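Local structure of transcriptional regulator, LysR family (Vibrio cholerae, 3SZP) at residues 4-9 against 70-75; 181-186 against 197-202; 264-269 against 280-285. The protein probably binds specific DNA sequences as a LysR-type transcription factor and activates virulence genes of Vibrio cholerae. All coordinates share one frame; numbering follows the deposited sequence.

Interaction 1 of 3, residues 4-9 against 70-75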
loop_
_atom_site.group_PDB
_atom_site.type_symbol
_atom_site.label_atom_id
_atom_site.label_comp_id
_atom_site.label_asym_id
_atom_site.label_seq_id
_atom_site.Cartn_x
_atom_site.Cartn_y
_atom_site.Cartn_z
ATOM N N ASP A 4 -28.356 1.700 7.055
ATOM C CA ASP A 4 -27.459 2.857 7.078
ATOM C C ASP A 4 -26.008 2.453 6.851
ATOM O O ASP A 4 -25.246 3.195 6.229
ATOM C CB ASP A 4 -27.600 3.659 8.372
ATOM C CG ASP A 4 -28.835 4.524 8.375
ATOM O OD1 ASP A 4 -29.092 5.182 7.339
ATOM O OD2 ASP A 4 -29.561 4.542 9.395
ATOM N N ASP A 5 -25.624 1.277 7.343
ATOM C CA ASP A 5 -24.262 0.785 7.103
ATOM C C ASP A 5 -24.095 0.392 5.635
ATOM O O ASP A 5 -23.070 0.689 5.009
ATOM C CB ASP A 5 -23.921 -0.377 8.030
ATOM C CG ASP A 5 -23.862 0.038 9.502
ATOM O OD1 ASP A 5 -23.781 1.242 9.812
ATOM O OD2 ASP A 5 -23.876 -0.848 10.368
ATOM N N LEU A 6 -25.129 -0.255 5.092
ATOM C CA LEU A 6 -25.186 -0.596 3.671
ATOM C C LEU A 6 -25.100 0.683 2.846
ATOM O O LEU A 6 -24.361 0.756 1.866
ATOM C CB LEU A 6 -26.490 -1.338 3.355
ATOM C CG LEU A 6 -26.674 -1.765 1.900
ATOM C CD1 LEU A 6 -25.545 -2.716 1.466
ATOM C CD2 LEU A 6 -28.028 -2.431 1.697
ATOM N N ASN A 7 -25.856 1.697 3.257
ATOM C CA ASN A 7 -25.798 2.993 2.595
ATOM C C ASN A 7 -24.434 3.623 2.710
ATOM O O ASN A 7 -23.967 4.264 1.770
ATOM C CB ASN A 7 -26.809 3.976 3.185
ATOM C CG ASN A 7 -26.968 5.213 2.325
ATOM O OD1 ASN A 7 -27.084 5.114 1.103
ATOM N ND2 ASN A 7 -26.965 6.384 2.952
ATOM N N LEU A 8 -23.815 3.459 3.876
ATOM C CA LEU A 8 -22.489 4.022 4.121
ATOM C C LEU A 8 -21.483 3.327 3.211
ATOM O O LEU A 8 -20.577 3.957 2.675
ATOM C CB LEU A 8 -22.058 3.853 5.581
ATOM C CG LEU A 8 -20.597 4.308 5.810
ATOM C CD1 LEU A 8 -20.467 5.801 5.491
ATOM C CD2 LEU A 8 -20.101 4.028 7.232
ATOM N N PHE A 9 -21.661 2.021 3.044
ATOM C CA PHE A 9 -20.826 1.234 2.140
ATOM C C PHE A 9 -20.940 1.788 0.729
ATOM O O PHE A 9 -19.935 2.027 0.068
ATOM C CB PHE A 9 -21.251 -0.234 2.186
ATOM C CG PHE A 9 -20.874 -1.025 0.958
ATOM C CD1 PHE A 9 -19.548 -1.394 0.721
ATOM C CD2 PHE A 9 -21.848 -1.425 0.052
ATOM C CE1 PHE A 9 -19.207 -2.146 -0.402
ATOM C CE2 PHE A 9 -21.510 -2.195 -1.068
ATOM C CZ PHE A 9 -20.187 -2.542 -1.300
ATOM N N PRO A 70 -29.231 1.547 -6.745
ATOM C CA PRO A 70 -30.379 2.249 -7.329
ATOM C C PRO A 70 -31.480 2.520 -6.307
ATOM O O PRO A 70 -31.971 3.647 -6.232
ATOM C CB PRO A 70 -30.871 1.278 -8.405
ATOM C CG PRO A 70 -29.650 0.512 -8.793
ATOM C CD PRO A 70 -28.825 0.381 -7.550
ATOM N N LEU A 71 -31.861 1.498 -5.546
ATOM C CA LEU A 71 -32.862 1.637 -4.496
ATOM C C LEU A 71 -32.422 2.608 -3.399
ATOM O O LEU A 71 -33.240 3.355 -2.869
ATOM C CB LEU A 71 -33.187 0.282 -3.873
ATOM C CG LEU A 71 -33.892 -0.738 -4.768
ATOM C CD1 LEU A 71 -34.158 -2.026 -3.999
ATOM C CD2 LEU A 71 -35.178 -0.159 -5.313
ATOM N N LEU A 72 -31.141 2.583 -3.045
ATOM C CA LEU A 72 -30.641 3.493 -2.026
ATOM C C LEU A 72 -30.647 4.931 -2.545
ATOM O O LEU A 72 -30.945 5.859 -1.804
ATOM C CB LEU A 72 -29.249 3.085 -1.555
ATOM C CG LEU A 72 -29.146 1.782 -0.756
ATOM C CD1 LEU A 72 -27.705 1.276 -0.729
ATOM C CD2 LEU A 72 -29.683 1.955 0.655
ATOM N N GLU A 73 -30.336 5.107 -3.825
ATOM C CA GLU A 73 -30.421 6.419 -4.454
ATOM C C GLU A 73 -31.859 6.954 -4.477
ATOM O O GLU A 73 -32.098 8.102 -4.117
ATOM C CB GLU A 73 -29.844 6.385 -5.869
ATOM C CG GLU A 73 -28.318 6.392 -5.921
ATOM C CD GLU A 73 -27.773 5.586 -7.095
ATOM O OE1 GLU A 73 -28.580 5.179 -7.967
ATOM O OE2 GLU A 73 -26.545 5.347 -7.141
ATOM N N ARG A 74 -32.807 6.120 -4.896
ATOM C CA ARG A 74 -34.211 6.519 -4.951
ATOM C C ARG A 74 -34.722 6.940 -3.576
ATOM O O ARG A 74 -35.388 7.967 -3.437
ATOM C CB ARG A 74 -35.083 5.390 -5.509
ATOM C CG ARG A 74 -34.731 4.967 -6.932
ATOM C CD ARG A 74 -35.648 3.847 -7.424
ATOM N NE ARG A 74 -37.027 4.306 -7.582
ATOM C CZ ARG A 74 -38.024 3.560 -8.052
ATOM N NH1 ARG A 74 -37.807 2.300 -8.413
ATOM N NH2 ARG A 74 -39.244 4.075 -8.162
ATOM N N LEU A 75 -34.412 6.136 -2.564
ATOM C CA LEU A 75 -34.802 6.456 -1.197
ATOM C C LEU A 75 -34.215 7.789 -0.761
ATOM O O LEU A 75 -34.901 8.602 -0.156
ATOM C CB LEU A 75 -34.376 5.348 -0.235
ATOM C CG LEU A 75 -35.284 4.116 -0.233
ATOM C CD1 LEU A 75 -34.637 2.945 0.503
ATOM C CD2 LEU A 75 -36.646 4.459 0.369
#

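Interaction 2 of 3, residues 181-186 against 197-202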
loop_
_atom_site.group_PDB
_atom_site.type_symbol
_atom_site.label_atom_id
_atom_site.label_comp_id
_atom_site.label_asym_id
_atom_site.label_seq_id
_atom_site.Cartn_x
_atom_site.Cartn_y
_atom_site.Cartn_z
ATOM N N GLU A 181 12.005 43.926 -1.050
ATOM C CA GLU A 181 13.040 43.056 -1.589
ATOM C C GLU A 181 13.850 42.438 -0.448
ATOM O O GLU A 181 14.339 41.312 -0.561
ATOM C CB GLU A 181 13.954 43.818 -2.549
ATOM C CG GLU A 181 14.794 42.903 -3.415
ATOM N N GLU A 182 13.951 43.169 0.658
ATOM C CA GLU A 182 14.713 42.722 1.818
ATOM C C GLU A 182 14.079 41.533 2.551
ATOM O O GLU A 182 14.718 40.916 3.395
ATOM C CB GLU A 182 14.931 43.882 2.790
ATOM C CG GLU A 182 15.714 45.050 2.201
ATOM C CD GLU A 182 15.869 46.205 3.170
ATOM O OE1 GLU A 182 14.892 46.552 3.869
ATOM O OE2 GLU A 182 16.982 46.776 3.234
ATOM N N LEU A 183 12.822 41.219 2.241
ATOM C CA LEU A 183 12.157 40.065 2.870
ATOM C C LEU A 183 12.954 38.769 2.698
ATOM O O LEU A 183 12.835 37.854 3.523
ATOM C CB LEU A 183 10.714 39.885 2.367
ATOM C CG LEU A 183 9.719 40.959 2.826
ATOM C CD1 LEU A 183 8.436 40.914 2.002
ATOM C CD2 LEU A 183 9.436 40.898 4.342
ATOM N N HIS A 184 13.776 38.702 1.648
ATOM C CA HIS A 184 14.607 37.520 1.389
ATOM C C HIS A 184 15.649 37.287 2.480
ATOM O O HIS A 184 16.139 36.170 2.652
ATOM C CB HIS A 184 15.288 37.601 0.018
ATOM C CG HIS A 184 14.335 37.479 -1.133
ATOM N ND1 HIS A 184 13.598 36.337 -1.375
ATOM C CD2 HIS A 184 13.992 38.359 -2.107
ATOM C CE1 HIS A 184 12.844 36.518 -2.445
ATOM N NE2 HIS A 184 13.067 37.736 -2.911
ATOM N N GLN A 185 15.973 38.345 3.216
ATOM C CA GLN A 185 16.951 38.275 4.298
ATOM C C GLN A 185 16.302 37.909 5.631
ATOM O O GLN A 185 16.990 37.623 6.598
ATOM C CB GLN A 185 17.681 39.617 4.443
ATOM C CG GLN A 185 18.891 39.788 3.536
ATOM C CD GLN A 185 18.573 39.495 2.085
ATOM O OE1 GLN A 185 17.892 40.282 1.412
ATOM N NE2 GLN A 185 19.053 38.351 1.591
ATOM N N HIS A 186 14.974 37.919 5.674
ATOM C CA HIS A 186 14.248 37.735 6.926
ATOM C C HIS A 186 13.641 36.355 7.075
ATOM O O HIS A 186 13.534 35.619 6.095
ATOM C CB HIS A 186 13.148 38.782 7.044
ATOM C CG HIS A 186 13.647 40.095 7.529
ATOM N ND1 HIS A 186 13.686 40.419 8.866
ATOM C CD2 HIS A 186 14.160 41.156 6.861
ATOM C CE1 HIS A 186 14.196 41.630 9.003
ATOM N NE2 HIS A 186 14.487 42.098 7.802
ATOM N N TRP A 197 3.805 35.997 -1.935
ATOM C CA TRP A 197 3.486 37.368 -1.571
ATOM C C TRP A 197 3.718 38.254 -2.785
ATOM O O TRP A 197 4.788 38.233 -3.405
ATOM C CB TRP A 197 4.330 37.839 -0.389
ATOM C CG TRP A 197 4.127 37.054 0.902
ATOM C CD1 TRP A 197 3.248 36.023 1.121
ATOM C CD2 TRP A 197 4.843 37.239 2.133
ATOM N NE1 TRP A 197 3.364 35.571 2.420
ATOM C CE2 TRP A 197 4.339 36.297 3.057
ATOM C CE3 TRP A 197 5.860 38.115 2.544
ATOM C CZ2 TRP A 197 4.820 36.211 4.369
ATOM C CZ3 TRP A 197 6.335 38.025 3.839
ATOM C CH2 TRP A 197 5.817 37.081 4.736
ATOM N N GLN A 198 2.701 39.023 -3.132
ATOM C CA GLN A 198 2.755 39.899 -4.283
ATOM C C GLN A 198 2.467 41.317 -3.779
ATOM O O GLN A 198 1.324 41.677 -3.483
ATOM C CB GLN A 198 1.732 39.423 -5.313
ATOM C CG GLN A 198 1.233 40.473 -6.275
ATOM C CD GLN A 198 2.212 40.735 -7.398
ATOM O OE1 GLN A 198 3.337 41.195 -7.156
ATOM N NE2 GLN A 198 1.808 40.417 -8.635
ATOM N N LEU A 199 3.526 42.114 -3.653
ATOM C CA LEU A 199 3.430 43.370 -2.936
ATOM C C LEU A 199 3.796 44.534 -3.826
ATOM O O LEU A 199 4.758 44.463 -4.589
ATOM C CB LEU A 199 4.341 43.347 -1.722
ATOM C CG LEU A 199 4.173 42.167 -0.772
ATOM C CD1 LEU A 199 5.406 42.009 0.112
ATOM C CD2 LEU A 199 2.915 42.341 0.054
ATOM N N THR A 200 3.035 45.614 -3.703
ATOM C CA THR A 200 3.255 46.811 -4.498
ATOM C C THR A 200 3.334 48.038 -3.586
ATOM O O THR A 200 2.506 48.200 -2.690
ATOM C CB THR A 200 2.112 46.990 -5.511
ATOM O OG1 THR A 200 2.013 45.804 -6.307
ATOM C CG2 THR A 200 2.355 48.200 -6.422
ATOM N N ASN A 201 4.335 48.888 -3.790
ATOM C CA ASN A 201 4.429 50.098 -2.983
ATOM C C ASN A 201 3.764 51.259 -3.700
ATOM O O ASN A 201 3.256 51.082 -4.810
ATOM C CB ASN A 201 5.869 50.403 -2.532
ATOM C CG ASN A 201 6.746 50.988 -3.637
ATOM O OD1 ASN A 201 6.284 51.298 -4.739
ATOM N ND2 ASN A 201 8.034 51.152 -3.326
ATOM N N SER A 202 3.742 52.437 -3.082
ATOM C CA SER A 202 3.014 53.541 -3.691
ATOM C C SER A 202 3.720 54.103 -4.926
ATOM O O SER A 202 3.108 54.807 -5.715
ATOM C CB SER A 202 2.707 54.643 -2.669
ATOM O OG SER A 202 3.871 54.967 -1.942
#

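Interaction 3 of 3, residues 264-269 against 280-285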
loop_
_atom_site.group_PDB
_atom_site.type_symbol
_atom_site.label_atom_id
_atom_site.label_comp_id
_atom_site.label_asym_id
_atom_site.label_seq_id
_atom_site.Cartn_x
_atom_site.Cartn_y
_atom_site.Cartn_z
ATOM N N ILE A 264 -14.952 38.836 -0.045
ATOM C CA ILE A 264 -15.716 37.751 0.544
ATOM C C ILE A 264 -17.106 37.714 -0.066
ATOM O O ILE A 264 -17.836 38.703 -0.003
ATOM C CB ILE A 264 -15.813 37.930 2.055
ATOM C CG1 ILE A 264 -14.403 37.938 2.647
ATOM C CG2 ILE A 264 -16.644 36.797 2.666
ATOM C CD1 ILE A 264 -14.164 39.057 3.603
ATOM N N TYR A 265 -17.455 36.586 -0.676
ATOM C CA TYR A 265 -18.749 36.427 -1.312
ATOM C C TYR A 265 -19.633 35.403 -0.609
ATOM O O TYR A 265 -19.138 34.419 -0.046
ATOM C CB TYR A 265 -18.594 35.977 -2.768
ATOM C CG TYR A 265 -18.003 37.002 -3.700
ATOM C CD1 TYR A 265 -18.798 37.962 -4.308
ATOM C CD2 TYR A 265 -16.647 36.998 -3.984
ATOM C CE1 TYR A 265 -18.253 38.896 -5.174
ATOM C CE2 TYR A 265 -16.087 37.935 -4.840
ATOM C CZ TYR A 265 -16.894 38.876 -5.428
ATOM O OH TYR A 265 -16.334 39.779 -6.288
ATOM N N MET A 266 -20.939 35.652 -0.670
ATOM C CA MET A 266 -21.963 34.670 -0.371
ATOM C C MET A 266 -22.593 34.260 -1.692
ATOM O O MET A 266 -22.943 35.112 -2.499
ATOM C CB MET A 266 -23.041 35.274 0.524
ATOM C CG MET A 266 -24.289 34.410 0.696
ATOM S SD MET A 266 -25.413 35.018 1.998
ATOM C CE MET A 266 -25.693 36.690 1.411
ATOM N N LEU A 267 -22.722 32.957 -1.915
ATOM C CA LEU A 267 -23.315 32.453 -3.138
ATOM C C LEU A 267 -24.481 31.570 -2.757
ATOM O O LEU A 267 -24.427 30.883 -1.739
ATOM C CB LEU A 267 -22.302 31.637 -3.943
ATOM C CG LEU A 267 -20.841 32.090 -4.036
ATOM C CD1 LEU A 267 -20.206 31.357 -5.219
ATOM C CD2 LEU A 267 -20.715 33.576 -4.251
ATOM N N TYR A 268 -25.536 31.603 -3.569
ATOM C CA TYR A 268 -26.736 30.812 -3.328
ATOM C C TYR A 268 -27.563 30.699 -4.590
ATOM O O TYR A 268 -27.412 31.494 -5.512
ATOM C CB TYR A 268 -27.591 31.448 -2.238
ATOM C CG TYR A 268 -27.898 32.917 -2.468
ATOM C CD1 TYR A 268 -26.964 33.898 -2.161
ATOM C CD2 TYR A 268 -29.119 33.317 -2.987
ATOM C CE1 TYR A 268 -27.236 35.236 -2.360
ATOM C CE2 TYR A 268 -29.403 34.655 -3.193
ATOM C CZ TYR A 268 -28.457 35.609 -2.874
ATOM O OH TYR A 268 -28.732 36.947 -3.080
ATOM N N ASN A 269 -28.440 29.702 -4.626
ATOM C CA ASN A 269 -29.418 29.577 -5.695
ATOM C C ASN A 269 -30.496 30.652 -5.564
ATOM O O ASN A 269 -30.886 31.016 -4.452
ATOM C CB ASN A 269 -30.041 28.188 -5.665
ATOM C CG ASN A 269 -29.103 27.116 -6.192
ATOM O OD1 ASN A 269 -29.202 26.716 -7.354
ATOM N ND2 ASN A 269 -28.182 26.646 -5.340
ATOM N N LEU A 280 -34.614 33.509 4.840
ATOM C CA LEU A 280 -34.360 34.226 6.082
ATOM C C LEU A 280 -32.854 34.376 6.343
ATOM O O LEU A 280 -32.363 35.450 6.706
ATOM C CB LEU A 280 -35.021 33.493 7.249
ATOM C CG LEU A 280 -36.551 33.527 7.298
ATOM C CD1 LEU A 280 -37.107 32.616 8.396
ATOM C CD2 LEU A 280 -37.049 34.948 7.475
ATOM N N PHE A 281 -32.118 33.291 6.157
ATOM C CA PHE A 281 -30.682 33.341 6.343
ATOM C C PHE A 281 -30.044 34.342 5.384
ATOM O O PHE A 281 -29.315 35.242 5.789
ATOM C CB PHE A 281 -30.055 31.956 6.167
ATOM C CG PHE A 281 -28.570 31.943 6.378
ATOM C CD1 PHE A 281 -28.039 31.958 7.662
ATOM C CD2 PHE A 281 -27.701 31.941 5.292
ATOM C CE1 PHE A 281 -26.656 31.958 7.858
ATOM C CE2 PHE A 281 -26.318 31.934 5.483
ATOM C CZ PHE A 281 -25.802 31.945 6.762
ATOM N N ILE A 282 -30.324 34.179 4.104
ATOM C CA ILE A 282 -29.780 35.073 3.094
ATOM C C ILE A 282 -30.070 36.545 3.421
ATOM O O ILE A 282 -29.161 37.384 3.391
ATOM C CB ILE A 282 -30.342 34.718 1.709
ATOM C CG1 ILE A 282 -29.826 33.348 1.264
ATOM C CG2 ILE A 282 -29.981 35.794 0.680
ATOM C CD1 ILE A 282 -30.477 32.858 -0.028
ATOM N N ASP A 283 -31.328 36.857 3.731
ATOM C CA ASP A 283 -31.714 38.221 4.089
ATOM C C ASP A 283 -31.011 38.681 5.361
ATOM O O ASP A 283 -30.697 39.861 5.526
ATOM C CB ASP A 283 -33.227 38.325 4.291
ATOM C CG ASP A 283 -33.994 38.390 2.976
ATOM O OD1 ASP A 283 -33.347 38.518 1.910
ATOM O OD2 ASP A 283 -35.251 38.342 3.014
ATOM N N PHE A 284 -30.783 37.751 6.276
ATOM C CA PHE A 284 -30.102 38.090 7.508
ATOM C C PHE A 284 -28.662 38.525 7.223
ATOM O O PHE A 284 -28.217 39.574 7.689
ATOM C CB PHE A 284 -30.115 36.913 8.471
ATOM C CG PHE A 284 -29.639 37.260 9.860
ATOM C CD1 PHE A 284 -30.516 37.805 10.790
ATOM C CD2 PHE A 284 -28.326 37.039 10.236
ATOM C CE1 PHE A 284 -30.087 38.113 12.074
ATOM C CE2 PHE A 284 -27.895 37.351 11.517
ATOM C CZ PHE A 284 -28.780 37.897 12.432
ATOM N N VAL A 285 -27.939 37.725 6.451
ATOM C CA VAL A 285 -26.572 38.082 6.083
ATOM C C VAL A 285 -26.534 39.460 5.420
ATOM O O VAL A 285 -25.786 40.347 5.839
ATOM C CB VAL A 285 -25.952 37.048 5.134
ATOM C CG1 VAL A 285 -24.617 37.543 4.626
ATOM C CG2 VAL A 285 -25.811 35.700 5.843
#

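Interaction 1 of 3, residues 4-9 against 70-75
Helices 3-15 and 59-83 come closest at Asn7 and Leu72, whose CA atoms lie 6.7 Å apart. No hydrogen bond joins the two segments. The contact is small and depends on Leu72, which points from the long helix at the short one, is buried and touches both Leu6 and Asn7. Its CD1 meets Leu6 CG at 4.1 Å. The two leucines cross at about a right angle, and the CD1 methyl of Leu72 meets the branch carbon of Leu6. Leu6 also points at the facing helix. With CG anti to the backbone N (chi1 -179°), it holds that branch carbon against Leu72.

The contact belongs to the N-terminal DNA-binding region. Helix 3-15 is the first helix of the winged helix-turn-helix. Helix 59-83 is the long linker helix typical of LysR regulators. Its outer side packs on the second subunit, where Leu71 meets Arg74 of that subunit and Leu75 meets its Leu75.

Asn7 and Leu72 run past each other in opposite directions. Asn7 OD1 lies 4.0 Å from Leu72 CB and 4.1 Å from Leu72 CD2, which is van der Waals contact. The oxygen is hydrogen-bonded to Arg10 NH2, about one turn further along helix 3-15. Arg10 also touches Leu72 and Glu73, so it continues the same interface. Asp5 OD1 forms a salt bridge with Arg35 NE of helix 29-43.

Interaction 2 of 3, residues 181-186 against 197-202
A 3-10 turn packs against a two-stranded hairpin in the LysR substrate-binding domain. The turn, which runs through residue 185, precedes strand 188-191. Strand 197-200 pairs antiparallel with strand 206-209. Leu183 carries the whole contact from the turn. Its CD1 touches two strand residues, Trp197 and Leu199, that are two positions apart and both point at the turn. Leu183 and Leu199 meet tip to tip, CD1 to CD1, at 3.7 Å. The same Leu183 methyl lies near the plane of the Trp197 ring, at its edge. It is 3.8 Å from Trp197 CE3 and 4.0 Å from Trp197 CZ3. It therefore meets the benzene edge of the indole and not a face. The indole NE1 is hydrogen-bonded to Leu194 O, and Lys190 makes a cation-pi contact with the ring. Leu183 CG lies anti to its carbonyl carbon (chi1 -70°), and from there CD1 reaches both partners. All three side chains are buried. Leu183 also touches Ile233, Trp197 touches Leu235, and Leu164 meets both Trp197 and Leu199. The arrangement is a small apolar core between a 3-10 turn, a beta-hairpin and the main sheet, within a periplasmic-binding-protein-like fold.

Interaction 3 of 3, residues 264-269 against 280-285
Ile282 of helix 276-287 lies over one face of the Tyr268 ring, at the end of strand 262-268. Ile282 CG2 makes a CH-pi contact, 4.1 Å from the centroid of the Tyr268 ring and 19° off its normal. Ile282 CD1 covers the other end of the same face and approaches Tyr268 CD2 to 3.3 Å. Two branches of one isoleucine thus span the ring from CG to CZ. Tyr268 CG sits between the backbone N and the carbonyl carbon (chi1 52°), which brings the ring beside the helix.

The other contacts are aliphatic. Met266 and Val285 lie alongside each other, pointing in opposite directions. The methionine is extended up to the sulfur and then bends at chi3 (56°), which brings CE beside the valine. Met266 CE is 3.5 Å from Val285 CG1, a tight pair, and Met266 SD is 3.7 Å from the same methyl. Met266 CE also lies 4.4 Å from Ile282 CG2. No hydrogen bond crosses.

The strand and helix segments run nearly antiparallel, with their axes 10.7 Å apart at closest. Strand 262-268 lies in the large mixed sheet between strands 140-144 and 153-166. Phe281 touches Val140 and Phe142 of strand 140-144. Val285 packs on Met109 of helix 102-116, and Phe281 and Phe284 make edge-to-face contacts with Phe113 there.

How the interactions relate
The three contacts follow one another along the chain and do not touch. Interaction 1 lies in the N-terminal DNA-binding region, where helix 59-83 leads on toward the rest of the chain. Interactions 2 and 3 both fall in the LysR substrate-binding domain. Their centres are 36 Å apart and their nearest atoms about 17 Å. Interaction 3 packs helix 276-287 on the large mixed sheet, whereas interaction 2 packs a turn on a separate hairpin. The centres of interactions 1 and 2 are 54 Å apart, on opposite sides of the chain's centre. The centres of interactions 1 and 3 are 32 Å apart. This spread reflects the extended, multi-part build of a full-length LysR regulator.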